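Local coordinates for protein ESSC (PDB 5FWH) that is a component of the bacterial Type VII secretion apparatus, a probable FtsK/SpoIIIE-type ATPase that carries a forkhead-associated region at its N-terminus, at residues S109-A121 against L176-L188. Residues are numbered along the deposited sequence; the frame is centred on the assembly and turned at random.
Sequences SNDPQADIETTNA and LAVTSSEEVVSSL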
ATOM      1  N   SER A 109      13.949   1.611  -4.363  1.00 44.07           N
ATOM      2  CA  SER A 109      13.713   2.453  -5.536  1.00 47.08           C
ATOM      3  C   SER A 109      13.904   1.633  -6.804  1.00 49.76           C
ATOM      4  O   SER A 109      13.999   0.414  -6.769  1.00 45.24           O
ATOM      5  CB  SER A 109      14.709   3.589  -5.555  1.00 49.95           C
ATOM      6  OG  SER A 109      15.970   3.037  -5.878  1.00 51.57           O
ATOM      7  N   ASN A 110      13.931   2.326  -7.937  1.00 55.05           N
ATOM      8  CA  ASN A 110      14.064   1.670  -9.189  1.00 59.13           C
ATOM      9  C   ASN A 110      15.447   1.729  -9.704  1.00 62.91           C
ATOM     10  O   ASN A 110      15.701   1.179 -10.761  1.00 67.50           O
ATOM     11  CB  ASN A 110      13.125   2.220 -10.231  1.00 63.10           C
ATOM     12  CG  ASN A 110      12.911   1.230 -11.333  1.00 67.67           C
ATOM     13  OD1 ASN A 110      12.673   0.045 -11.068  1.00 71.33           O
ATOM     14  ND2 ASN A 110      13.066   1.660 -12.552  1.00 72.62           N
ATOM     15  N   ASP A 111      16.356   2.321  -8.931  1.00 63.31           N
ATOM     16  CA  ASP A 111      17.768   2.300  -9.263  1.00 64.79           C
ATOM     17  C   ASP A 111      18.344   0.880  -9.309  1.00 64.17           C
ATOM     18  O   ASP A 111      17.937  -0.002  -8.458  1.00 61.42           O
ATOM     19  CB  ASP A 111      18.567   3.134  -8.268  1.00 65.65           C
ATOM     20  CG  ASP A 111      18.140   4.572  -8.263  1.00 69.96           C
ATOM     21  OD1 ASP A 111      18.628   5.378  -9.117  1.00 70.98           O
ATOM     22  OD2 ASP A 111      17.282   4.900  -7.421  1.00 67.28           O
ATOM     23  N   PRO A 112      19.318   0.657 -10.243  1.00 63.34           N
ATOM     24  CA  PRO A 112      20.009  -0.607 -10.427  1.00 62.29           C
ATOM     25  C   PRO A 112      20.599  -1.162  -9.162  1.00 58.90           C
ATOM     26  O   PRO A 112      20.600  -2.364  -9.001  1.00 54.46           O
ATOM     27  CB  PRO A 112      21.164  -0.256 -11.362  1.00 66.15           C
ATOM     28  CG  PRO A 112      20.628   0.853 -12.162  1.00 69.41           C
ATOM     29  CD  PRO A 112      19.862   1.672 -11.174  1.00 68.12           C
ATOM     30  N   GLN A 113      21.088  -0.284  -8.283  1.00 59.01           N
ATOM     31  CA  GLN A 113      21.741  -0.703  -7.044  1.00 57.30           C
ATOM     32  C   GLN A 113      20.837  -0.728  -5.801  1.00 54.46           C
ATOM     33  O   GLN A 113      21.346  -0.860  -4.678  1.00 53.64           O
ATOM     34  CB  GLN A 113      23.004   0.133  -6.851  1.00 59.78           C
ATOM     35  CG  GLN A 113      23.917   0.124  -8.118  1.00 64.04           C
ATOM     36  CD  GLN A 113      24.278  -1.286  -8.584  1.00 66.13           C
ATOM     37  OE1 GLN A 113      24.232  -1.615  -9.773  1.00 70.96           O
ATOM     38  NE2 GLN A 113      24.654  -2.119  -7.646  1.00 64.35           N
ATOM     39  N   ALA A 114      19.518  -0.685  -6.014  1.00 52.36           N
ATOM     40  CA  ALA A 114      18.527  -0.762  -4.931  1.00 49.38           C
ATOM     41  C   ALA A 114      18.594  -2.086  -4.227  1.00 48.19           C
ATOM     42  O   ALA A 114      18.722  -3.128  -4.870  1.00 49.11           O
ATOM     43  CB  ALA A 114      17.122  -0.563  -5.479  1.00 48.57           C
ATOM     44  N   ASP A 115      18.549  -2.055  -2.905  1.00 48.00           N
ATOM     45  CA  ASP A 115      18.405  -3.312  -2.119  1.00 47.60           C
ATOM     46  C   ASP A 115      17.053  -4.023  -2.383  1.00 44.74           C
ATOM     47  O   ASP A 115      16.942  -5.254  -2.332  1.00 45.82           O
ATOM     48  CB  ASP A 115      18.571  -3.005  -0.628  1.00 51.49           C
ATOM     49  CG  ASP A 115      19.922  -2.348  -0.309  1.00 58.82           C
ATOM     50  OD1 ASP A 115      20.900  -3.126  -0.187  1.00 64.83           O
ATOM     51  OD2 ASP A 115      20.015  -1.081  -0.187  1.00 58.66           O
ATOM     52  N   ILE A 116      15.995  -3.242  -2.583  1.00 44.43           N
ATOM     53  CA  ILE A 116      14.708  -3.766  -2.997  1.00 43.41           C
ATOM     54  C   ILE A 116      14.301  -2.977  -4.204  1.00 45.62           C
ATOM     55  O   ILE A 116      14.137  -1.774  -4.104  1.00 42.03           O
ATOM     56  CB  ILE A 116      13.617  -3.636  -1.927  1.00 41.52           C
ATOM     57  CG1 ILE A 116      14.036  -4.373  -0.632  1.00 39.92           C
ATOM     58  CG2 ILE A 116      12.279  -4.162  -2.452  1.00 41.38           C
ATOM     59  CD1 ILE A 116      12.990  -4.213   0.455  1.00 38.31           C
ATOM     60  N   GLU A 117      14.092  -3.684  -5.321  1.00 51.81           N
ATOM     61  CA  GLU A 117      13.789  -3.033  -6.616  1.00 59.05           C
ATOM     62  C   GLU A 117      12.301  -2.972  -6.914  1.00 61.77           C
ATOM     63  O   GLU A 117      11.611  -4.012  -6.930  1.00 63.77           O
ATOM     64  CB  GLU A 117      14.505  -3.720  -7.762  1.00 62.46           C
ATOM     65  CG  GLU A 117      15.980  -3.332  -7.855  1.00 66.32           C
ATOM     66  CD  GLU A 117      16.680  -3.965  -9.057  1.00 74.04           C
ATOM     67  OE1 GLU A 117      17.125  -5.135  -8.917  1.00 70.90           O
ATOM     68  OE2 GLU A 117      16.796  -3.275 -10.125  1.00 75.82           O
ATOM     69  N   THR A 118      11.822  -1.753  -7.169  1.00 59.42           N
ATOM     70  CA  THR A 118      10.425  -1.514  -7.429  1.00 60.20           C
ATOM     71  C   THR A 118      10.243  -0.180  -8.159  1.00 61.66           C
ATOM     72  O   THR A 118      10.964   0.800  -7.909  1.00 61.39           O
ATOM     73  CB  THR A 118       9.580  -1.519  -6.122  1.00 59.81           C
ATOM     74  OG1 THR A 118       8.288  -0.965  -6.355  1.00 61.46           O
ATOM     75  CG2 THR A 118      10.252  -0.692  -4.962  1.00 59.17           C
ATOM     76  N   THR A 119       9.259  -0.171  -9.048  1.00 60.87           N
ATOM     77  CA  THR A 119       8.783   1.045  -9.672  1.00 65.25           C
ATOM     78  C   THR A 119       7.628   1.614  -8.859  1.00 65.11           C
ATOM     79  O   THR A 119       7.031   2.563  -9.289  1.00 62.25           O
ATOM     80  CB  THR A 119       8.279   0.783 -11.110  1.00 70.23           C
ATOM     81  OG1 THR A 119       7.045   0.051 -11.080  1.00 73.38           O
ATOM     82  CG2 THR A 119       9.298   0.016 -11.916  1.00 71.58           C
ATOM     83  N   ASN A 120       7.309   1.028  -7.691  1.00 65.46           N
ATOM     84  CA  ASN A 120       6.165   1.473  -6.847  1.00 66.81           C
ATOM     85  C   ASN A 120       6.447   2.464  -5.721  1.00 62.58           C
ATOM     86  O   ASN A 120       5.506   3.066  -5.212  1.00 63.08           O
ATOM     87  CB  ASN A 120       5.469   0.266  -6.169  1.00 68.55           C
ATOM     88  CG  ASN A 120       5.125  -0.838  -7.131  1.00 71.28           C
ATOM     89  OD1 ASN A 120       5.340  -2.016  -6.831  1.00 73.40           O
ATOM     90  ND2 ASN A 120       4.616  -0.471  -8.310  1.00 72.49           N
ATOM     91  N   ALA A 121       7.708   2.596  -5.314  1.00 57.13           N
ATOM     92  CA  ALA A 121       8.078   3.321  -4.104  1.00 54.83           C
ATOM     93  C   ALA A 121       9.480   3.818  -4.268  1.00 55.33           C
ATOM     94  O   ALA A 121      10.238   3.228  -4.970  1.00 56.63           O
ATOM     95  CB  ALA A 121       8.045   2.360  -2.909  1.00 53.62           C
ATOM     96  N   LEU A 176      12.722  -7.712   8.156  1.00 43.04           N
ATOM     97  CA  LEU A 176      11.876  -6.826   7.373  1.00 40.79           C
ATOM     98  C   LEU A 176      10.990  -7.633   6.447  1.00 39.59           C
ATOM     99  O   LEU A 176      11.512  -8.384   5.613  1.00 40.37           O
ATOM    100  CB  LEU A 176      12.763  -5.880   6.584  1.00 39.20           C
ATOM    101  CG  LEU A 176      12.024  -5.006   5.597  1.00 38.86           C
ATOM    102  CD1 LEU A 176      11.124  -4.054   6.376  1.00 40.12           C
ATOM    103  CD2 LEU A 176      13.041  -4.311   4.726  1.00 37.69           C
ATOM    104  N   ALA A 177       9.674  -7.516   6.625  1.00 38.94           N
ATOM    105  CA  ALA A 177       8.741  -8.247   5.819  1.00 40.10           C
ATOM    106  C   ALA A 177       8.166  -7.309   4.820  1.00 38.08           C
ATOM    107  O   ALA A 177       7.833  -6.150   5.132  1.00 38.43           O
ATOM    108  CB  ALA A 177       7.657  -8.898   6.630  1.00 42.64           C
ATOM    109  N   VAL A 178       8.163  -7.779   3.598  1.00 35.40           N
ATOM    110  CA  VAL A 178       7.633  -7.064   2.457  1.00 36.82           C
ATOM    111  C   VAL A 178       6.494  -7.807   1.799  1.00 37.73           C
ATOM    112  O   VAL A 178       6.690  -8.952   1.480  1.00 42.29           O
ATOM    113  CB  VAL A 178       8.743  -6.890   1.419  1.00 36.94           C
ATOM    114  CG1 VAL A 178       8.204  -6.123   0.197  1.00 35.47           C
ATOM    115  CG2 VAL A 178       9.907  -6.219   2.108  1.00 37.58           C
ATOM    116  N   THR A 179       5.306  -7.214   1.623  1.00 37.81           N
ATOM    117  CA  THR A 179       4.206  -7.947   0.970  1.00 43.05           C
ATOM    118  C   THR A 179       3.856  -7.189  -0.274  1.00 42.32           C
ATOM    119  O   THR A 179       3.871  -5.968  -0.262  1.00 41.17           O
ATOM    120  CB  THR A 179       2.997  -8.131   1.880  1.00 45.48           C
ATOM    121  OG1 THR A 179       3.479  -8.795   3.039  1.00 50.62           O
ATOM    122  CG2 THR A 179       1.924  -9.004   1.228  1.00 48.99           C
ATOM    123  N   SER A 180       3.556  -7.932  -1.326  1.00 40.83           N
ATOM    124  CA  SER A 180       3.489  -7.385  -2.653  1.00 42.46           C
ATOM    125  C   SER A 180       2.650  -8.281  -3.504  1.00 46.48           C
ATOM    126  O   SER A 180       2.713  -9.486  -3.388  1.00 47.64           O
ATOM    127  CB  SER A 180       4.862  -7.385  -3.285  1.00 42.56           C
ATOM    128  OG  SER A 180       4.820  -6.785  -4.550  1.00 42.61           O
ATOM    129  N   SER A 181       1.943  -7.679  -4.433  1.00 50.89           N
ATOM    130  CA  SER A 181       1.269  -8.427  -5.479  1.00 55.94           C
ATOM    131  C   SER A 181       2.201  -8.909  -6.571  1.00 58.20           C
ATOM    132  O   SER A 181       1.777  -9.708  -7.343  1.00 59.57           O
ATOM    133  CB  SER A 181       0.064  -7.654  -6.065  1.00 56.68           C
ATOM    134  OG  SER A 181       0.163  -6.251  -5.847  1.00 60.58           O
ATOM    135  N   GLU A 182       3.451  -8.466  -6.635  1.00 58.83           N
ATOM    136  CA  GLU A 182       4.407  -9.037  -7.597  1.00 63.76           C
ATOM    137  C   GLU A 182       5.529  -9.672  -6.821  1.00 63.61           C
ATOM    138  O   GLU A 182       5.702  -9.344  -5.637  1.00 57.09           O
ATOM    139  CB  GLU A 182       5.012  -7.959  -8.468  1.00 69.19           C
ATOM    140  CG  GLU A 182       4.103  -6.785  -8.747  1.00 74.34           C
ATOM    141  CD  GLU A 182       4.626  -5.875  -9.855  1.00 80.85           C
ATOM    142  OE1 GLU A 182       5.787  -6.054 -10.305  1.00 83.60           O
ATOM    143  OE2 GLU A 182       3.865  -4.970 -10.287  1.00 87.88           O
ATOM    144  N   GLU A 183       6.303 -10.549  -7.477  1.00 63.18           N
ATOM    145  CA  GLU A 183       7.574 -10.996  -6.914  1.00 63.61           C
ATOM    146  C   GLU A 183       8.492  -9.743  -6.669  1.00 60.98           C
ATOM    147  O   GLU A 183       8.568  -8.770  -7.475  1.00 62.48           O
ATOM    148  CB  GLU A 183       8.292 -12.094  -7.756  1.00 69.94           C
ATOM    149  CG  GLU A 183       7.756 -13.538  -7.633  1.00 74.23           C
ATOM    150  CD  GLU A 183       8.748 -14.555  -7.024  1.00 79.53           C
ATOM    151  OE1 GLU A 183       9.126 -14.439  -5.832  1.00 82.80           O
ATOM    152  OE2 GLU A 183       9.163 -15.503  -7.727  1.00 79.48           O
ATOM    153  N   VAL A 184       9.120  -9.747  -5.507  1.00 53.98           N
ATOM    154  CA  VAL A 184       9.990  -8.682  -5.109  1.00 52.55           C
ATOM    155  C   VAL A 184      11.389  -9.071  -5.554  1.00 52.34           C
ATOM    156  O   VAL A 184      11.780 -10.209  -5.401  1.00 51.98           O
ATOM    157  CB  VAL A 184       9.964  -8.565  -3.591  1.00 51.57           C
ATOM    158  CG1 VAL A 184      10.986  -7.571  -3.116  1.00 49.87           C
ATOM    159  CG2 VAL A 184       8.573  -8.116  -3.182  1.00 53.46           C
ATOM    160  N   VAL A 185      12.136  -8.099  -6.045  1.00 51.60           N
ATOM    161  CA  VAL A 185      13.509  -8.289  -6.441  1.00 52.12           C
ATOM    162  C   VAL A 185      14.376  -7.605  -5.434  1.00 50.81           C
ATOM    163  O   VAL A 185      14.215  -6.399  -5.183  1.00 48.39           O
ATOM    164  CB  VAL A 185      13.751  -7.687  -7.818  1.00 55.11           C
ATOM    165  CG1 VAL A 185      15.202  -7.950  -8.276  1.00 55.93           C
ATOM    166  CG2 VAL A 185      12.744  -8.281  -8.802  1.00 57.79           C
ATOM    167  N   SER A 186      15.249  -8.410  -4.821  1.00 49.77           N
ATOM    168  CA  SER A 186      16.059  -7.965  -3.713  1.00 51.10           C
ATOM    169  C   SER A 186      17.452  -8.543  -3.714  1.00 50.61           C
ATOM    170  O   SER A 186      17.645  -9.709  -3.948  1.00 54.65           O
ATOM    171  CB  SER A 186      15.385  -8.315  -2.350  1.00 49.49           C
ATOM    172  OG  SER A 186      15.985  -7.506  -1.314  1.00 48.40           O
ATOM    173  N   SER A 187      18.417  -7.733  -3.337  1.00 54.71           N
ATOM    174  CA  SER A 187      19.754  -8.248  -3.029  1.00 56.19           C
ATOM    175  C   SER A 187      19.909  -8.594  -1.557  1.00 55.70           C
ATOM    176  O   SER A 187      20.998  -8.870  -1.141  1.00 59.63           O
ATOM    177  CB  SER A 187      20.782  -7.208  -3.433  1.00 56.75           C
ATOM    178  OG  SER A 187      20.597  -6.065  -2.664  1.00 58.30           O
ATOM    179  N   LEU A 188      18.840  -8.564  -0.761  1.00 54.49           N
ATOM    180  CA  LEU A 188      18.942  -8.830   0.684  1.00 54.80           C
ATOM    181  C   LEU A 188      18.920 -10.326   0.967  1.00 53.25           C
ATOM    182  O   LEU A 188      18.502 -11.090   0.133  1.00 58.08           O
ATOM    183  CB  LEU A 188      17.801  -8.157   1.449  1.00 51.18           C
ATOM    184  CG  LEU A 188      17.835  -6.611   1.431  1.00 49.87           C
ATOM    185  CD1 LEU A 188      16.499  -6.026   1.827  1.00 49.73           C
ATOM    186  CD2 LEU A 188      18.923  -6.056   2.316  1.00 48.39           C
TER
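A chi1 of -162° turns the hydroxyl of Ser186 opposite its amide nitrogen and brings it to the carbonyl of Asp115, and with CG1 of Ile116 anti to the carbonyl carbon (chi1 -59°), CG2 is turned to Val184, while CD1, at the end of the CG1 branch, comes to Val178. Ser186 OG donates to Asp115 O at 2.7 Å, while Ser187 N reaches the same oxygen at 3.1 Å from the opposite face of the carbonyl plane, so two donors grip one acceptor. The serine oxygen also accepts from Leu188 N, an ST turn just beyond the pairing that helps fix the hydroxyl's rotation. Replaced by an alanine, Ser186 would probably leave Asp115 O with only the amide of Ser187 of these two donors, and Leu188 N without its acceptor, setting the turn free to shift. One step along, Glu117 N meets Val185 O at 2.7 Å in an almost perfectly straight bond (179°). On the same face of the sheet as Ser186, Ile116 packs by all its branches: CG2 lies 3.7 Å from Val184 CG1, CG1 sits against Leu188 CD1, and CD1 reaches Val178 CG2 at 4.0 Å as the two side chains run past each other in opposite directions. Here two sheets share one apolar filling, the principle of the beta sandwich on which forkhead-associated domains are built. Ile116 and Ser186 form an antiparallel non-hydrogen-bonded pair, placing strand 185-186 at the border of one sheet, where strand 116-117 separates it from strand 105-109; Leu107 N bonds Asp115 OD2. Val178 belongs to the other sheet, on strand 175-180 beside strand 94-99, whose Tyr98 touches Val184, Ser186 and Leu188.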